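Local coordinates for putative CRISPR-associated endoribonuclease-like protein Cas6 (Pyrococcus furiosus, PDB 3UFC) that binds CRISPR RNA and belongs to the Cas6 endoribonuclease family of prokaryotic adaptive immunity, probably acting on RNA, though its endoribonuclease assignment remains putative, at residues A[16-21]-A[68-73]; A[125-130]-A[208-213]. All blocks are in the same frame, centred on the assembly; numbering follows the deposited sequence.

Interaction 1. Residues A[16-21]-A[68-73]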
loop_
_atom_site.group_PDB
_atom_site.type_symbol
_atom_site.label_atom_id
_atom_site.label_comp_id
_atom_site.label_asym_id
_atom_site.label_seq_id
_atom_site.Cartn_x
_atom_site.Cartn_y
_atom_site.Cartn_z
ATOM N N PRO A 16 -18.269 15.299 2.691
ATOM C CA PRO A 16 -17.201 15.674 3.619
ATOM C C PRO A 16 -15.874 15.925 2.910
ATOM O O PRO A 16 -15.685 15.537 1.757
ATOM C CB PRO A 16 -17.133 14.473 4.553
ATOM C CG PRO A 16 -17.385 13.343 3.616
ATOM C CD PRO A 16 -18.547 13.854 2.778
ATOM N N VAL A 17 -14.964 16.590 3.610
ATOM C CA VAL A 17 -13.644 16.872 3.072
ATOM C C VAL A 17 -12.646 16.214 4.014
ATOM O O VAL A 17 -12.575 16.560 5.190
ATOM C CB VAL A 17 -13.359 18.392 3.013
ATOM C CG1 VAL A 17 -11.979 18.639 2.417
ATOM C CG2 VAL A 17 -14.422 19.089 2.178
ATOM N N ILE A 18 -11.898 15.243 3.504
ATOM C CA ILE A 18 -10.909 14.556 4.325
ATOM C C ILE A 18 -9.525 15.106 4.007
ATOM O O ILE A 18 -9.269 15.556 2.892
ATOM C CB ILE A 18 -10.884 13.028 4.051
ATOM C CG1 ILE A 18 -10.475 12.762 2.599
ATOM C CG2 ILE A 18 -12.240 12.423 4.358
ATOM C CD1 ILE A 18 -10.293 11.281 2.260
ATOM N N PRO A 19 -8.618 15.089 4.988
ATOM C CA PRO A 19 -7.266 15.598 4.736
ATOM C C PRO A 19 -6.549 14.670 3.755
ATOM O O PRO A 19 -6.919 13.499 3.627
ATOM C CB PRO A 19 -6.635 15.597 6.126
ATOM C CG PRO A 19 -7.333 14.452 6.812
ATOM C CD PRO A 19 -8.770 14.646 6.385
ATOM N N PHE A 20 -5.540 15.183 3.057
ATOM C CA PHE A 20 -4.801 14.363 2.100
ATOM C C PHE A 20 -3.895 13.335 2.782
ATOM O O PHE A 20 -3.764 12.208 2.308
ATOM C CB PHE A 20 -3.882 15.205 1.199
ATOM C CG PHE A 20 -4.556 16.337 0.483
ATOM C CD1 PHE A 20 -4.513 17.630 1.004
ATOM C CD2 PHE A 20 -5.159 16.134 -0.755
ATOM C CE1 PHE A 20 -5.051 18.707 0.301
ATOM C CE2 PHE A 20 -5.703 17.205 -1.468
ATOM C CZ PHE A 20 -5.646 18.493 -0.940
ATOM N N ASN A 21 -3.266 13.739 3.884
ATOM C CA ASN A 21 -2.304 12.896 4.602
ATOM C C ASN A 21 -2.860 12.067 5.757
ATOM O O ASN A 21 -2.521 12.305 6.917
ATOM C CB ASN A 21 -1.173 13.792 5.119
ATOM C CG ASN A 21 -0.667 14.753 4.059
ATOM O OD1 ASN A 21 -0.039 14.348 3.083
ATOM N ND2 ASN A 21 -0.955 16.038 4.241
ATOM N N LYS A 68 -7.014 22.076 1.932
ATOM C CA LYS A 68 -8.177 21.588 2.665
ATOM C C LYS A 68 -8.218 20.064 2.674
ATOM O O LYS A 68 -8.399 19.445 3.724
ATOM C CB LYS A 68 -9.468 22.133 2.049
ATOM C CG LYS A 68 -9.690 23.618 2.281
ATOM C CD LYS A 68 -9.814 23.930 3.767
ATOM C CE LYS A 68 -10.008 25.420 4.008
ATOM N NZ LYS A 68 -10.133 25.736 5.462
ATOM N N GLY A 69 -8.050 19.463 1.502
ATOM C CA GLY A 69 -8.072 18.016 1.413
ATOM C C GLY A 69 -8.833 17.501 0.206
ATOM O O GLY A 69 -8.881 18.147 -0.841
ATOM N N ILE A 70 -9.433 16.328 0.359
ATOM C CA ILE A 70 -10.193 15.708 -0.717
ATOM C C ILE A 70 -11.682 15.792 -0.405
ATOM O O ILE A 70 -12.127 15.336 0.648
ATOM C CB ILE A 70 -9.807 14.219 -0.881
ATOM C CG1 ILE A 70 -8.286 14.083 -0.998
ATOM C CG2 ILE A 70 -10.474 13.642 -2.116
ATOM C CD1 ILE A 70 -7.794 12.644 -0.990
ATOM N N LYS A 71 -12.448 16.390 -1.312
ATOM C CA LYS A 71 -13.888 16.512 -1.118
ATOM C C LYS A 71 -14.577 15.311 -1.750
ATOM O O LYS A 71 -14.493 15.096 -2.959
ATOM C CB LYS A 71 -14.413 17.802 -1.749
ATOM C CG LYS A 71 -15.897 18.033 -1.505
ATOM C CD LYS A 71 -16.372 19.326 -2.147
ATOM C CE LYS A 71 -17.853 19.556 -1.893
ATOM N NZ LYS A 71 -18.320 20.845 -2.484
ATOM N N ILE A 72 -15.249 14.527 -0.915
ATOM C CA ILE A 72 -15.953 13.328 -1.363
ATOM C C ILE A 72 -17.305 13.677 -1.980
ATOM O O ILE A 72 -18.189 14.193 -1.300
ATOM C CB ILE A 72 -16.167 12.366 -0.179
ATOM C CG1 ILE A 72 -14.809 11.949 0.388
ATOM C CG2 ILE A 72 -16.968 11.149 -0.629
ATOM C CD1 ILE A 72 -14.888 11.168 1.673
ATOM N N LEU A 73 -17.461 13.387 -3.267
ATOM C CA LEU A 73 -18.701 13.678 -3.977
ATOM C C LEU A 73 -19.463 12.404 -4.328
ATOM O O LEU A 73 -20.273 12.397 -5.256
ATOM C CB LEU A 73 -18.400 14.452 -5.264
ATOM C CG LEU A 73 -17.600 15.753 -5.150
ATOM C CD1 LEU A 73 -17.322 16.289 -6.542
ATOM C CD2 LEU A 73 -18.365 16.772 -4.323
#

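Interaction 2. Residues A[125-130]-A[208-213]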
loop_
_atom_site.group_PDB
_atom_site.type_symbol
_atom_site.label_atom_id
_atom_site.label_comp_id
_atom_site.label_asym_id
_atom_site.label_seq_id
_atom_site.Cartn_x
_atom_site.Cartn_y
_atom_site.Cartn_z
ATOM N N VAL A 125 5.647 -12.048 -16.795
ATOM C CA VAL A 125 5.420 -10.726 -17.352
ATOM C C VAL A 125 4.034 -10.273 -16.895
ATOM O O VAL A 125 3.043 -10.988 -17.071
ATOM C CB VAL A 125 5.483 -10.728 -18.894
ATOM C CG1 VAL A 125 5.278 -9.307 -19.418
ATOM C CG2 VAL A 125 6.839 -11.270 -19.360
ATOM N N ASN A 126 3.975 -9.093 -16.286
ATOM C CA ASN A 126 2.713 -8.551 -15.787
ATOM C C ASN A 126 2.674 -7.041 -15.954
ATOM O O ASN A 126 3.711 -6.381 -15.970
ATOM C CB ASN A 126 2.554 -8.834 -14.286
ATOM C CG ASN A 126 2.808 -10.284 -13.922
ATOM O OD1 ASN A 126 1.962 -11.149 -14.138
ATOM N ND2 ASN A 126 3.987 -10.554 -13.360
ATOM N N ILE A 127 1.475 -6.496 -16.090
ATOM C CA ILE A 127 1.326 -5.056 -16.159
ATOM C C ILE A 127 0.680 -4.724 -14.817
ATOM O O ILE A 127 -0.400 -5.227 -14.500
ATOM C CB ILE A 127 0.398 -4.603 -17.291
ATOM C CG1 ILE A 127 1.015 -4.946 -18.650
ATOM C CG2 ILE A 127 0.198 -3.094 -17.210
ATOM C CD1 ILE A 127 0.150 -4.513 -19.812
ATOM N N PHE A 128 1.361 -3.905 -14.022
ATOM C CA PHE A 128 0.860 -3.520 -12.704
ATOM C C PHE A 128 0.462 -2.048 -12.673
ATOM O O PHE A 128 1.071 -1.212 -13.344
ATOM C CB PHE A 128 1.930 -3.756 -11.623
ATOM C CG PHE A 128 2.221 -5.208 -11.335
ATOM C CD1 PHE A 128 3.493 -5.733 -11.563
ATOM C CD2 PHE A 128 1.239 -6.043 -10.796
ATOM C CE1 PHE A 128 3.787 -7.063 -11.256
ATOM C CE2 PHE A 128 1.518 -7.375 -10.483
ATOM C CZ PHE A 128 2.796 -7.889 -10.711
ATOM N N SER A 129 -0.561 -1.736 -11.885
ATOM C CA SER A 129 -1.010 -0.361 -11.731
ATOM C C SER A 129 -1.150 -0.111 -10.231
ATOM O O SER A 129 -1.751 -0.913 -9.515
ATOM C CB SER A 129 -2.351 -0.140 -12.438
ATOM O OG SER A 129 -2.708 1.231 -12.389
ATOM N N THR A 130 -0.600 1.005 -9.760
ATOM C CA THR A 130 -0.626 1.331 -8.339
ATOM C C THR A 130 -1.979 1.712 -7.760
ATOM O O THR A 130 -2.751 2.440 -8.386
ATOM C CB THR A 130 0.353 2.491 -8.016
ATOM O OG1 THR A 130 0.094 3.600 -8.887
ATOM C CG2 THR A 130 1.793 2.044 -8.198
ATOM N N VAL A 208 2.080 2.922 -13.715
ATOM C CA VAL A 208 1.646 1.737 -14.431
ATOM C C VAL A 208 2.959 1.276 -15.048
ATOM O O VAL A 208 3.666 2.070 -15.676
ATOM C CB VAL A 208 0.626 2.064 -15.547
ATOM C CG1 VAL A 208 0.342 0.810 -16.368
ATOM C CG2 VAL A 208 -0.663 2.593 -14.934
ATOM N N PHE A 209 3.311 0.018 -14.838
ATOM C CA PHE A 209 4.559 -0.491 -15.380
ATOM C C PHE A 209 4.450 -1.949 -15.743
ATOM O O PHE A 209 3.666 -2.690 -15.154
ATOM C CB PHE A 209 5.708 -0.315 -14.376
ATOM C CG PHE A 209 5.512 -1.057 -13.073
ATOM C CD1 PHE A 209 4.647 -0.567 -12.094
ATOM C CD2 PHE A 209 6.209 -2.235 -12.817
ATOM C CE1 PHE A 209 4.483 -1.241 -10.879
ATOM C CE2 PHE A 209 6.052 -2.913 -11.607
ATOM C CZ PHE A 209 5.184 -2.408 -10.636
ATOM N N ARG A 210 5.238 -2.357 -16.730
ATOM C CA ARG A 210 5.252 -3.751 -17.141
ATOM C C ARG A 210 6.435 -4.377 -16.410
ATOM O O ARG A 210 7.548 -3.854 -16.449
ATOM C CB ARG A 210 5.423 -3.869 -18.664
ATOM C CG ARG A 210 5.374 -5.306 -19.169
ATOM C CD ARG A 210 5.419 -5.414 -20.696
ATOM N NE ARG A 210 4.179 -4.988 -21.341
ATOM C CZ ARG A 210 3.985 -3.792 -21.883
ATOM N NH1 ARG A 210 4.952 -2.886 -21.865
ATOM N NH2 ARG A 210 2.822 -3.502 -22.450
ATOM N N TYR A 211 6.176 -5.483 -15.722
ATOM C CA TYR A 211 7.191 -6.206 -14.958
ATOM C C TYR A 211 7.659 -7.435 -15.738
ATOM O O TYR A 211 6.832 -8.179 -16.264
ATOM C CB TYR A 211 6.581 -6.653 -13.620
ATOM C CG TYR A 211 7.450 -7.557 -12.763
ATOM C CD1 TYR A 211 8.113 -7.061 -11.641
ATOM C CD2 TYR A 211 7.570 -8.916 -13.048
ATOM C CE1 TYR A 211 8.869 -7.898 -10.818
ATOM C CE2 TYR A 211 8.325 -9.762 -12.233
ATOM C CZ TYR A 211 8.969 -9.246 -11.120
ATOM O OH TYR A 211 9.688 -10.085 -10.299
ATOM N N TYR A 212 8.975 -7.643 -15.802
ATOM C CA TYR A 212 9.560 -8.800 -16.491
ATOM C C TYR A 212 10.477 -9.563 -15.543
ATOM O O TYR A 212 11.399 -8.980 -14.975
ATOM C CB TYR A 212 10.436 -8.387 -17.681
ATOM C CG TYR A 212 9.733 -7.741 -18.847
ATOM C CD1 TYR A 212 9.422 -6.386 -18.835
ATOM C CD2 TYR A 212 9.408 -8.486 -19.985
ATOM C CE1 TYR A 212 8.809 -5.782 -19.924
ATOM C CE2 TYR A 212 8.792 -7.892 -21.081
ATOM C CZ TYR A 212 8.497 -6.539 -21.043
ATOM O OH TYR A 212 7.886 -5.945 -22.121
ATOM N N GLY A 213 10.253 -10.861 -15.377
ATOM C CA GLY A 213 11.156 -11.603 -14.516
ATOM C C GLY A 213 10.608 -12.572 -13.496
ATOM O O GLY A 213 9.607 -13.247 -13.721
#

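Interaction 1. Residues A[16-21]-A[68-73]
A short antiparallel beta ladder, ended by a glycine under an aromatic ring, joins residues 16-21 to residues 68-73 in the N-terminal part of this Cas6 protein. Ile18 and Ile70 form the hydrogen-bonded pair: Ile70 N reaches Ile18 O at 2.7 Å, nearly along the C=O axis, while Ile18 N meets Ile70 O at 2.9 Å from above the carbonyl plane. A third bond, Ile72 N to Pro16 O at 2.9 Å, runs almost exactly in line with the C=O. Val17 and Lys71 make the non-hydrogen-bonded pair, with Val17 CG2 against the first carbons of the lysine chain, whose extended remainder leads away. On the other face Ile18 takes the crowded chi1 position (63°), so CG1 lies beside Ile70 CB (3.8 Å), and CG2 meets Ile72 CD1. Ile72 CD1 also touches Pro16 CG at 3.8 Å. Past the ladder, Phe20 lays one ring face on Gly69 CA, 3.4 Å from the ring centroid, a close CH-pi contact; its CD2 touches Ile70 CG1 at 3.7 Å. Gly69 belongs with Lys68 to a classic beta bulge facing Ile65; at its phi of 138° a CB would jam against Lys68 O and clash with Ile18 O. Strand 62-65 continues the small sheet beyond 69-72, while Ile18 and Ile72 pack on Phe109 of strand 107-116 and Ile70 on Ile59 of strand 53-59.

Interaction 2. Residues A[125-130]-A[208-213]
Strands 125-130 and 208-213 run antiparallel, 4.5 Å apart at their axes, as the middle pair of the four-stranded sheet in the C-terminal part of the protein. Two hydrogen-bonded pairs hold them, Asn126 with Tyr211 and Phe128 with Phe209. The shortest bond, Tyr211 N to Asn126 O at 2.6 Å, is nearly straight and lies close to the C=O axis; its mate, Asn126 N to Tyr211 O, approaches in the carbonyl plane. Phe128 has the largest share of the packing on the face it shares with Asn126, Phe209 and Tyr211. Phe128 CB sits over the Phe209 ring, 4.0 Å from its centroid, in a CH-pi contact. With CG anti to the carbonyl carbon (chi1 -70°), the ring runs back along its own strand over Asn126 CB, and its CD1-CE1 side faces strand 208-213. CG is still near Phe209 CZ, CD1 touches both Phe209 CE2 and Tyr211 CB, and Phe128 CE1 reaches Tyr211 CB, at the ring edge, at 3.7 Å. Past CE1 the ring meets nothing more of strand 208-213; Phe226 meets the ring and Tyr222 of helix 215-224 touches the side chain. The Phe128 and Phe209 rings are oblique, their planes at 44°. Phe209 takes the crowded chi1 position (61°), which brings its ring across to Phe128 CB. On the opposite face Val125 CG2 touches Tyr212 CD2 at 3.8 Å, and Ile127 CD1 lies 3.9 Å from Arg210 NH2. One face is therefore mainly aromatic and partly covered by helix 215-224, at Asn126, Phe128 and Tyr211; the other mixes aliphatic groups with a single Arg210-Glu186 salt bridge that Tyr212 OH joins at OE2, and Arg210 would be expected to favour an ionised Glu186.

Interaction 1 and interaction 2 do not touch: their centres lie 30 Å apart and their nearest atoms about 14 Å. They follow one another in series along the chain, one in the N-terminal and the other in the C-terminal part of the protein. Both are antiparallel strand pairings, but residues 16-21 and 68-73 belong to a small three-stranded sheet with 17-18 at its margin, whereas 125-130 and 208-213 are the inner strands of a larger sheet. Each contributes apolar side chains to a local core, packing on strands 107-116 and 53-59 in interaction 1 and on helix 215-224 in interaction 2, consistent with the two-part, ferredoxin-like build of Cas6 proteins.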